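Long-range contacts in thiol-activated cytolysin (Desulfobulbus propionicus, PDB 6NAL), which probably binds cholesterol-containing membranes and assembles into pores in them, as cholesterol-dependent cytolysins do: residues 72-78 / 89-95; 376-381 / 405-409; 424-430 / 442-448. All coordinates share one frame; numbering follows the deposited sequence.

Contact 1: 72-78 / 89-95; sequences YPGALLV and QELAVDK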
loop_
_atom_site.group_PDB
_atom_site.type_symbol
_atom_site.label_atom_id
_atom_site.label_comp_id
_atom_site.label_asym_id
_atom_site.label_seq_id
_atom_site.Cartn_x
_atom_site.Cartn_y
_atom_site.Cartn_z
ATOM N N TYR A 72 -4.165 -37.510 29.025
ATOM C CA TYR A 72 -2.891 -38.205 29.129
ATOM C C TYR A 72 -2.767 -39.241 28.021
ATOM O O TYR A 72 -3.767 -39.668 27.403
ATOM C CB TYR A 72 -2.759 -38.882 30.514
ATOM C CG TYR A 72 -3.928 -39.825 30.810
ATOM C CD1 TYR A 72 -5.112 -39.343 31.365
ATOM C CD2 TYR A 72 -3.874 -41.173 30.476
ATOM C CE1 TYR A 72 -6.208 -40.192 31.616
ATOM C CE2 TYR A 72 -4.962 -42.005 30.691
ATOM C CZ TYR A 72 -6.121 -41.497 31.265
ATOM O OH TYR A 72 -7.199 -42.279 31.512
ATOM N N PRO A 73 -1.550 -39.682 27.754
ATOM C CA PRO A 73 -1.357 -40.638 26.667
ATOM C C PRO A 73 -2.151 -41.900 26.941
ATOM O O PRO A 73 -2.055 -42.485 28.018
ATOM C CB PRO A 73 0.162 -40.900 26.670
ATOM C CG PRO A 73 0.743 -39.744 27.360
ATOM C CD PRO A 73 -0.288 -39.154 28.296
ATOM N N GLY A 74 -2.911 -42.337 25.945
ATOM C CA GLY A 74 -3.758 -43.489 26.093
ATOM C C GLY A 74 -5.108 -43.219 26.715
ATOM O O GLY A 74 -5.880 -44.173 26.925
ATOM N N ALA A 75 -5.426 -41.967 27.031
ATOM C CA ALA A 75 -6.799 -41.679 27.458
ATOM C C ALA A 75 -7.757 -41.915 26.296
ATOM O O ALA A 75 -7.344 -42.010 25.129
ATOM C CB ALA A 75 -6.945 -40.238 27.960
ATOM N N LEU A 76 -9.048 -42.036 26.624
ATOM C CA LEU A 76 -10.114 -42.066 25.630
ATOM C C LEU A 76 -11.047 -40.888 25.853
ATOM O O LEU A 76 -11.253 -40.438 26.989
ATOM C CB LEU A 76 -10.888 -43.338 25.698
ATOM C CG LEU A 76 -10.121 -44.585 25.271
ATOM C CD1 LEU A 76 -11.121 -45.748 25.520
ATOM C CD2 LEU A 76 -9.664 -44.565 23.860
ATOM N N LEU A 77 -11.586 -40.366 24.760
ATOM C CA LEU A 77 -12.427 -39.183 24.829
ATOM C C LEU A 77 -13.594 -39.393 23.896
ATOM O O LEU A 77 -13.492 -40.204 22.971
ATOM C CB LEU A 77 -11.684 -37.921 24.390
ATOM C CG LEU A 77 -10.461 -37.528 25.189
ATOM C CD1 LEU A 77 -9.663 -36.488 24.386
ATOM C CD2 LEU A 77 -10.921 -36.991 26.580
ATOM N N VAL A 78 -14.678 -38.626 24.094
ATOM C CA VAL A 78 -15.726 -38.533 23.071
ATOM C C VAL A 78 -15.501 -37.263 22.242
ATOM O O VAL A 78 -15.400 -36.152 22.772
ATOM C CB VAL A 78 -17.163 -38.602 23.647
ATOM C CG1 VAL A 78 -17.299 -39.717 24.705
ATOM C CG2 VAL A 78 -17.645 -37.286 24.209
ATOM N N GLN A 89 -14.113 -34.230 26.789
ATOM C CA GLN A 89 -15.109 -35.022 27.486
ATOM C C GLN A 89 -14.524 -36.420 27.655
ATOM O O GLN A 89 -14.347 -37.165 26.673
ATOM C CB GLN A 89 -16.436 -35.046 26.712
ATOM C CG GLN A 89 -17.535 -35.815 27.449
ATOM C CD GLN A 89 -18.837 -35.986 26.657
ATOM O OE1 GLN A 89 -19.121 -35.237 25.717
ATOM N NE2 GLN A 89 -19.630 -37.010 27.034
ATOM N N GLU A 90 -14.200 -36.757 28.897
ATOM C CA GLU A 90 -13.741 -38.096 29.235
ATOM C C GLU A 90 -14.758 -39.170 28.837
ATOM O O GLU A 90 -15.974 -38.988 28.946
ATOM C CB GLU A 90 -13.462 -38.144 30.722
ATOM C CG GLU A 90 -12.734 -39.391 31.241
ATOM C CD GLU A 90 -12.531 -39.319 32.774
ATOM O OE1 GLU A 90 -13.338 -38.601 33.424
ATOM O OE2 GLU A 90 -11.569 -39.944 33.308
ATOM N N LEU A 91 -14.232 -40.266 28.303
ATOM C CA LEU A 91 -14.961 -41.504 28.054
ATOM C C LEU A 91 -14.584 -42.466 29.172
ATOM O O LEU A 91 -13.597 -43.193 29.081
ATOM C CB LEU A 91 -14.591 -42.064 26.691
ATOM C CG LEU A 91 -15.162 -43.450 26.434
ATOM C CD1 LEU A 91 -16.663 -43.350 26.670
ATOM C CD2 LEU A 91 -14.895 -43.924 25.062
ATOM N N ALA A 92 -15.362 -42.451 30.243
ATOM C CA ALA A 92 -14.996 -43.163 31.472
ATOM C C ALA A 92 -15.528 -44.593 31.422
ATOM O O ALA A 92 -16.687 -44.876 31.758
ATOM C CB ALA A 92 -15.512 -42.416 32.697
ATOM N N VAL A 93 -14.666 -45.509 30.981
ATOM C CA VAL A 93 -14.947 -46.939 31.035
ATOM C C VAL A 93 -13.680 -47.681 31.450
ATOM O O VAL A 93 -12.584 -47.119 31.508
ATOM C CB VAL A 93 -15.486 -47.488 29.694
ATOM C CG1 VAL A 93 -16.901 -46.986 29.443
ATOM C CG2 VAL A 93 -14.601 -47.105 28.536
ATOM N N ASP A 94 -13.838 -48.961 31.744
ATOM C CA ASP A 94 -12.705 -49.765 32.181
ATOM C C ASP A 94 -11.917 -50.212 30.967
ATOM O O ASP A 94 -12.495 -50.579 29.936
ATOM C CB ASP A 94 -13.196 -50.969 32.983
ATOM C CG ASP A 94 -13.911 -50.555 34.256
ATOM O OD1 ASP A 94 -13.373 -49.651 34.939
ATOM O OD2 ASP A 94 -14.993 -51.112 34.571
ATOM N N LYS A 95 -10.602 -50.215 31.099
ATOM C CA LYS A 95 -9.754 -50.495 29.956
ATOM C C LYS A 95 -8.761 -51.613 30.238
ATOM O O LYS A 95 -8.492 -51.965 31.384
ATOM C CB LYS A 95 -9.009 -49.224 29.535
ATOM C CG LYS A 95 -9.919 -48.108 29.014
ATOM C CD LYS A 95 -9.146 -46.850 28.741
ATOM C CE LYS A 95 -9.226 -45.879 29.894
ATOM N NZ LYS A 95 -8.563 -44.619 29.450
HETATM O O HOH W 1 -9.598 -40.550 31.489
HETATM O O HOH W 2 -10.302 -42.806 29.244
HETATM O O HOH W 3 -14.761 -33.807 23.688
#
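Leu76 to Val78 pair with Gln89 to Leu91 as a short antiparallel strand contact at the margin of the large sheet that also holds strand 232-250, and the chain beyond Leu91 curls back so that Lys95 meets the turn at Tyr72. Two backbone bonds cross this loosely bonded pairing. Val78 N donates to Gln89 O (3.0 Å, 162° at the hydrogen), and Leu91 N reaches Leu76 O at 3.3 Å from 46° above the carbonyl plane. Between them Leu77 and Glu90 form a non-hydrogen-bonded pair whose side chains diverge. Leu91 serves as the apolar filler: its CB lies 4.0 Å from Leu76 CB, and the same CB lies 4.1 Å from Val78 CG1, the two side chains crossing at about a right angle. The pair forms a short antiparallel ribbon, its strands joined through helix 81-84, at the rim of the large antiparallel sheet, and lies against strand 232-250, which bonds to Gly74, Ala75 and Leu77. A type II turn from Tyr72 to Ala75 precedes the strand, with Gly74 at positive phi; Ala75 CB sits 3.6 Å above the centre of the Tyr72 ring. The lysine slides past Leu76 in the reverse direction, Lys95 CD lying 3.9 Å from Leu76 CD1, and a bend at chi3 (-97°) turns its amino end toward the turn. There Lys95 NZ and Tyr72 OH both bond to Pro116 O, gathering the two segments on one carbonyl. One water accepts from Leu76 N; another lies 3.0 Å from Tyr72 OH and donates to Glu90 OE2 at 2.7 Å.

Contact 2: 376-381 / 405-409; sequences YVARFT and GKDRT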
loop_
_atom_site.group_PDB
_atom_site.type_symbol
_atom_site.label_atom_id
_atom_site.label_comp_id
_atom_site.label_asym_id
_atom_site.label_seq_id
_atom_site.Cartn_x
_atom_site.Cartn_y
_atom_site.Cartn_z
ATOM N N TYR A 376 19.380 40.237 -10.385
ATOM C CA TYR A 376 18.369 40.259 -11.442
ATOM C C TYR A 376 17.014 40.077 -10.757
ATOM O O TYR A 376 16.947 39.814 -9.565
ATOM C CB TYR A 376 18.601 39.191 -12.516
ATOM C CG TYR A 376 18.802 37.774 -11.986
ATOM C CD1 TYR A 376 17.726 37.023 -11.537
ATOM C CD2 TYR A 376 20.071 37.195 -11.938
ATOM C CE1 TYR A 376 17.911 35.734 -11.029
ATOM C CE2 TYR A 376 20.270 35.908 -11.435
ATOM C CZ TYR A 376 19.194 35.171 -10.991
ATOM O OH TYR A 376 19.357 33.873 -10.513
ATOM N N VAL A 377 15.937 40.291 -11.494
ATOM C CA VAL A 377 14.588 40.091 -10.972
ATOM C C VAL A 377 14.214 38.647 -11.238
ATOM O O VAL A 377 14.445 38.126 -12.338
ATOM C CB VAL A 377 13.581 41.049 -11.635
ATOM C CG1 VAL A 377 12.146 40.669 -11.245
ATOM C CG2 VAL A 377 13.867 42.516 -11.238
ATOM N N ALA A 378 13.667 37.992 -10.248
ATOM C CA ALA A 378 13.379 36.578 -10.386
ATOM C C ALA A 378 11.948 36.309 -9.953
ATOM O O ALA A 378 11.380 37.030 -9.139
ATOM C CB ALA A 378 14.336 35.750 -9.552
ATOM N N ARG A 379 11.358 35.281 -10.508
ATOM C CA ARG A 379 10.100 34.815 -9.965
ATOM C C ARG A 379 10.172 33.321 -9.757
ATOM O O ARG A 379 10.873 32.598 -10.482
ATOM C CB ARG A 379 8.931 35.172 -10.855
ATOM C CG ARG A 379 9.083 34.681 -12.222
ATOM C CD ARG A 379 8.064 35.332 -13.114
ATOM N NE ARG A 379 8.062 34.602 -14.371
ATOM C CZ ARG A 379 7.594 35.102 -15.500
ATOM N NH1 ARG A 379 7.053 36.319 -15.497
ATOM N NH2 ARG A 379 7.657 34.385 -16.613
ATOM N N PHE A 380 9.449 32.911 -8.717
ATOM C CA PHE A 380 9.317 31.546 -8.228
ATOM C C PHE A 380 7.879 31.062 -8.458
ATOM O O PHE A 380 6.922 31.793 -8.191
ATOM C CB PHE A 380 9.613 31.462 -6.716
ATOM C CG PHE A 380 11.040 31.720 -6.322
ATOM C CD1 PHE A 380 11.457 32.991 -6.060
ATOM C CD2 PHE A 380 11.931 30.683 -6.147
ATOM C CE1 PHE A 380 12.755 33.267 -5.698
ATOM C CE2 PHE A 380 13.246 30.956 -5.768
ATOM C CZ PHE A 380 13.643 32.261 -5.538
ATOM N N THR A 381 7.721 29.818 -8.907
ATOM C CA THR A 381 6.417 29.151 -8.974
ATOM C C THR A 381 6.494 27.820 -8.239
ATOM O O THR A 381 7.351 26.982 -8.551
ATOM C CB THR A 381 5.999 28.935 -10.420
ATOM O OG1 THR A 381 6.131 30.175 -11.109
ATOM C CG2 THR A 381 4.546 28.485 -10.535
ATOM N N GLY A 405 4.632 33.456 -9.440
ATOM C CA GLY A 405 4.726 34.421 -10.502
ATOM C C GLY A 405 5.210 35.801 -10.116
ATOM O O GLY A 405 5.615 36.574 -11.000
ATOM N N LYS A 406 5.182 36.154 -8.840
ATOM C CA LYS A 406 5.494 37.528 -8.473
ATOM C C LYS A 406 6.995 37.801 -8.602
ATOM O O LYS A 406 7.840 36.925 -8.355
ATOM C CB LYS A 406 5.025 37.820 -7.048
ATOM C CG LYS A 406 3.478 38.024 -6.882
ATOM C CD LYS A 406 2.738 38.558 -8.149
ATOM C CE LYS A 406 1.993 37.448 -8.928
ATOM N NZ LYS A 406 1.340 37.903 -10.218
ATOM N N ASP A 407 7.318 39.044 -8.970
ATOM C CA ASP A 407 8.699 39.465 -9.183
ATOM C C ASP A 407 9.432 39.647 -7.863
ATOM O O ASP A 407 8.860 40.039 -6.849
ATOM C CB ASP A 407 8.737 40.761 -9.978
ATOM C CG ASP A 407 8.298 40.570 -11.445
ATOM O OD1 ASP A 407 7.894 39.434 -11.827
ATOM O OD2 ASP A 407 8.343 41.569 -12.212
ATOM N N ARG A 408 10.708 39.325 -7.875
ATOM C CA ARG A 408 11.447 39.195 -6.636
ATOM C C ARG A 408 12.828 39.770 -6.839
ATOM O O ARG A 408 13.459 39.507 -7.871
ATOM C CB ARG A 408 11.516 37.709 -6.214
ATOM C CG ARG A 408 10.782 37.378 -4.948
ATOM C CD ARG A 408 9.362 36.932 -5.141
ATOM N NE ARG A 408 8.666 37.227 -3.893
ATOM C CZ ARG A 408 7.391 36.947 -3.628
ATOM N NH1 ARG A 408 6.621 36.301 -4.507
ATOM N NH2 ARG A 408 6.886 37.300 -2.459
ATOM N N THR A 409 13.314 40.501 -5.827
ATOM C CA THR A 409 14.572 41.225 -5.945
ATOM C C THR A 409 15.524 40.918 -4.794
ATOM O O THR A 409 15.127 40.404 -3.752
ATOM C CB THR A 409 14.397 42.766 -5.946
ATOM O OG1 THR A 409 13.924 43.192 -4.657
ATOM C CG2 THR A 409 13.462 43.273 -7.011
HETATM O O HOH W 4 7.594 34.844 -6.967
#
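Ala378 and Arg408 are an antiparallel hydrogen-bonded pair at the base of a beta hairpin, where strand 378-389 and strand 394-408 lie side by side in the C-terminal beta sandwich. Of the backbone bonds, Ala378 N to Arg408 O is short and straight (2.8 Å, 166° at the hydrogen) and lies in the carbonyl plane. Two residues along, Gly405 N reaches Phe380 O at 3.1 Å, tilted 34° from that carbonyl's plane; the strands stay close at Arg379 and Asp407 and part only at Phe380 and Lys406. Arg408 O also receives a CA-H...O contact from Val377 CA at 3.4 Å. Apolar contact is modest: Val377 CG1 meets Asp407 CB at 3.6 Å, the two side chains crossing at a slant beside Trp440. Arg379 uses its aliphatic stem rather than its charge. With chi1 at 56° its CG is tucked between the backbone N and the carbonyl carbon, and the chain runs extended past the glycine, Arg379 CD lying 3.5 Å from Gly405 O, while Arg379 CB packs on Lys406 O. Its charged end leaves the hairpin for a salt bridge with Glu430 and a cation-pi contact with Trp440. On the other face Phe380 reaches strands 349-372 and 454-462 of the facing sheet. Water-mediated bonding fills the parted step, where Phe380 N and Lys406 O stand 4.3 Å apart: one water accepts from Phe380 N and also from Arg408 NH1, whose nitrogen it meets at 3.0 Å, in the plane of the guanidinium and at its edge.

Contact 3: 424-430 / 442-448; sequences NISIKTE and TSGYKVG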
loop_
_atom_site.group_PDB
_atom_site.type_symbol
_atom_site.label_atom_id
_atom_site.label_comp_id
_atom_site.label_asym_id
_atom_site.label_seq_id
_atom_site.Cartn_x
_atom_site.Cartn_y
_atom_site.Cartn_z
ATOM N N ASN A 424 3.815 15.616 -4.581
ATOM C CA ASN A 424 3.943 15.991 -6.004
ATOM C C ASN A 424 4.366 17.447 -6.192
ATOM O O ASN A 424 3.784 18.212 -6.966
ATOM C CB ASN A 424 2.624 15.690 -6.713
ATOM C CG ASN A 424 2.782 15.536 -8.193
ATOM O OD1 ASN A 424 3.887 15.636 -8.717
ATOM N ND2 ASN A 424 1.666 15.317 -8.892
ATOM N N ILE A 425 5.428 17.815 -5.478
ATOM C CA ILE A 425 5.873 19.191 -5.414
ATOM C C ILE A 425 6.539 19.556 -6.717
ATOM O O ILE A 425 7.389 18.818 -7.224
ATOM C CB ILE A 425 6.853 19.390 -4.256
ATOM C CG1 ILE A 425 6.156 19.513 -2.912
ATOM C CG2 ILE A 425 7.596 20.637 -4.447
ATOM C CD1 ILE A 425 5.481 18.275 -2.478
ATOM N N SER A 426 6.178 20.704 -7.256
ATOM C CA SER A 426 6.829 21.237 -8.441
ATOM C C SER A 426 7.340 22.638 -8.139
ATOM O O SER A 426 6.656 23.434 -7.485
ATOM C CB SER A 426 5.869 21.222 -9.619
ATOM O OG SER A 426 6.149 22.243 -10.559
ATOM N N ILE A 427 8.568 22.911 -8.597
ATOM C CA ILE A 427 9.259 24.167 -8.320
ATOM C C ILE A 427 9.901 24.641 -9.592
ATOM O O ILE A 427 10.648 23.884 -10.206
ATOM C CB ILE A 427 10.347 24.033 -7.243
ATOM C CG1 ILE A 427 9.746 23.532 -5.951
ATOM C CG2 ILE A 427 11.019 25.390 -6.983
ATOM C CD1 ILE A 427 10.840 23.198 -4.896
ATOM N N LYS A 428 9.669 25.906 -9.960
ATOM C CA LYS A 428 10.263 26.517 -11.141
ATOM C C LYS A 428 10.814 27.883 -10.766
ATOM O O LYS A 428 10.149 28.647 -10.076
ATOM C CB LYS A 428 9.241 26.695 -12.290
ATOM C CG LYS A 428 9.839 27.109 -13.616
ATOM C CD LYS A 428 8.875 27.902 -14.450
ATOM C CE LYS A 428 8.014 27.001 -15.337
ATOM N NZ LYS A 428 7.033 27.812 -16.129
ATOM N N THR A 429 12.010 28.202 -11.248
ATOM C CA THR A 429 12.616 29.509 -11.024
ATOM C C THR A 429 12.976 30.167 -12.356
ATOM O O THR A 429 13.578 29.528 -13.226
ATOM C CB THR A 429 13.878 29.400 -10.161
ATOM O OG1 THR A 429 14.841 28.517 -10.777
ATOM C CG2 THR A 429 13.549 28.854 -8.821
ATOM N N GLU A 430 12.646 31.454 -12.501
ATOM C CA GLU A 430 13.015 32.191 -13.697
ATOM C C GLU A 430 13.710 33.493 -13.319
ATOM O O GLU A 430 13.409 34.116 -12.302
ATOM C CB GLU A 430 11.803 32.469 -14.552
ATOM C CG GLU A 430 11.106 31.236 -15.043
ATOM C CD GLU A 430 9.704 31.545 -15.544
ATOM O OE1 GLU A 430 8.830 31.858 -14.707
ATOM O OE2 GLU A 430 9.475 31.488 -16.769
ATOM N N THR A 442 14.781 30.253 -17.651
ATOM C CA THR A 442 14.425 29.313 -16.605
ATOM C C THR A 442 15.697 28.701 -16.057
ATOM O O THR A 442 16.403 28.013 -16.786
ATOM C CB THR A 442 13.498 28.220 -17.131
ATOM O OG1 THR A 442 12.261 28.815 -17.549
ATOM C CG2 THR A 442 13.238 27.186 -16.029
ATOM N N SER A 443 15.980 28.923 -14.780
ATOM C CA SER A 443 17.175 28.324 -14.193
ATOM C C SER A 443 16.906 26.979 -13.543
ATOM O O SER A 443 17.854 26.287 -13.156
ATOM C CB SER A 443 17.785 29.273 -13.162
ATOM O OG SER A 443 16.829 29.644 -12.182
ATOM N N GLY A 444 15.648 26.577 -13.430
ATOM C CA GLY A 444 15.323 25.326 -12.793
ATOM C C GLY A 444 13.865 24.988 -12.947
ATOM O O GLY A 444 13.029 25.866 -12.846
ATOM N N TYR A 445 13.548 23.729 -13.194
ATOM C CA TYR A 445 12.169 23.261 -13.380
ATOM C C TYR A 445 12.172 21.799 -12.928
ATOM O O TYR A 445 12.490 20.899 -13.710
ATOM C CB TYR A 445 11.685 23.370 -14.811
ATOM C CG TYR A 445 10.195 23.274 -15.015
ATOM C CD1 TYR A 445 9.307 23.121 -13.945
ATOM C CD2 TYR A 445 9.666 23.402 -16.299
ATOM C CE1 TYR A 445 7.923 23.089 -14.169
ATOM C CE2 TYR A 445 8.317 23.366 -16.524
ATOM C CZ TYR A 445 7.455 23.212 -15.464
ATOM O OH TYR A 445 6.126 23.175 -15.762
ATOM N N LYS A 446 11.836 21.591 -11.667
ATOM C CA LYS A 446 11.752 20.279 -11.032
ATOM C C LYS A 446 10.279 20.001 -10.793
ATOM O O LYS A 446 9.583 20.821 -10.182
ATOM C CB LYS A 446 12.568 20.287 -9.733
ATOM C CG LYS A 446 14.050 20.837 -9.976
ATOM C CD LYS A 446 15.038 19.697 -10.229
ATOM C CE LYS A 446 16.437 20.177 -10.635
ATOM N NZ LYS A 446 16.463 20.709 -12.027
ATOM N N VAL A 447 9.783 18.909 -11.365
ATOM C CA VAL A 447 8.402 18.477 -11.169
ATOM C C VAL A 447 8.413 17.152 -10.424
ATOM O O VAL A 447 9.389 16.413 -10.439
ATOM C CB VAL A 447 7.624 18.323 -12.487
ATOM C CG1 VAL A 447 7.313 19.680 -13.081
ATOM C CG2 VAL A 447 8.416 17.443 -13.432
ATOM N N GLY A 448 7.310 16.877 -9.729
ATOM C CA GLY A 448 7.053 15.553 -9.190
ATOM C C GLY A 448 7.946 15.160 -8.047
ATOM O O GLY A 448 8.193 13.977 -7.839
#
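Lys428 and Tyr445 both send their CG away from the backbone N (chi1 -170° and -164°), and a bend at chi3 of Lys428 (-89°) then lays its CE over the tyrosine ring. Lys428 CE lies 3.8 Å from the centroid of the Tyr445 ring, almost above its middle, a CH-pi contact; Lys428 NZ, 5.0 Å from the same centroid, adds a longer cation-pi contact. At the edge of the ring, Ser426 OG comes to 4.1 Å from Tyr445 CE1. Both polar tips continue into the second subunit, Lys428 NZ to Phe146 O and Tyr445 OH to Tyr148 N of that chain, so this face of the hairpin is part of an interface. On the opposite face Thr429 OG1 and Ser443 OG share a hydrogen bond of 2.7 Å, beside Phe468 and Ile459. Reciprocal bonds join one backbone pair: Ile427 N to Lys446 O at 2.8 Å and Lys446 N to Ile427 O at 3.0 Å. Further along, Thr429 N reaches Gly444 O at 3.0 Å, but Thr429 O takes Ser443 N (2.9 Å), and the register slips by one residue before Glu430 pairs with Thr442. This is an antiparallel beta hairpin with a beta bulge near its loop end; the connection between the strands, with their ends, holds a sequence matching the tryptophan-rich undecapeptide of cholesterol-dependent cytolysins.

Overall arrangement
Contacts 1, 2 and 3 follow one another along the chain, each closing before the next opens, but they fall into two distant groups. Contact 1 lies on the far side of the chain's centre, its own centre about 90 Å from that of contact 2 and 79 Å from that of contact 3, on the large antiparallel sheet. Contacts 2 and 3, with centres about 13 Å apart, occupy one four-stranded sheet of the C-terminal beta sandwich, in the order 394-408, 378-389, 422-432, 440-449. Neighbouring central strands join them, Thr381 O lying 2.9 Å from Lys428 N in a probable hydrogen bond. The elongated molecule thus separates this probable membrane-recognition end from the sheet of contact 1.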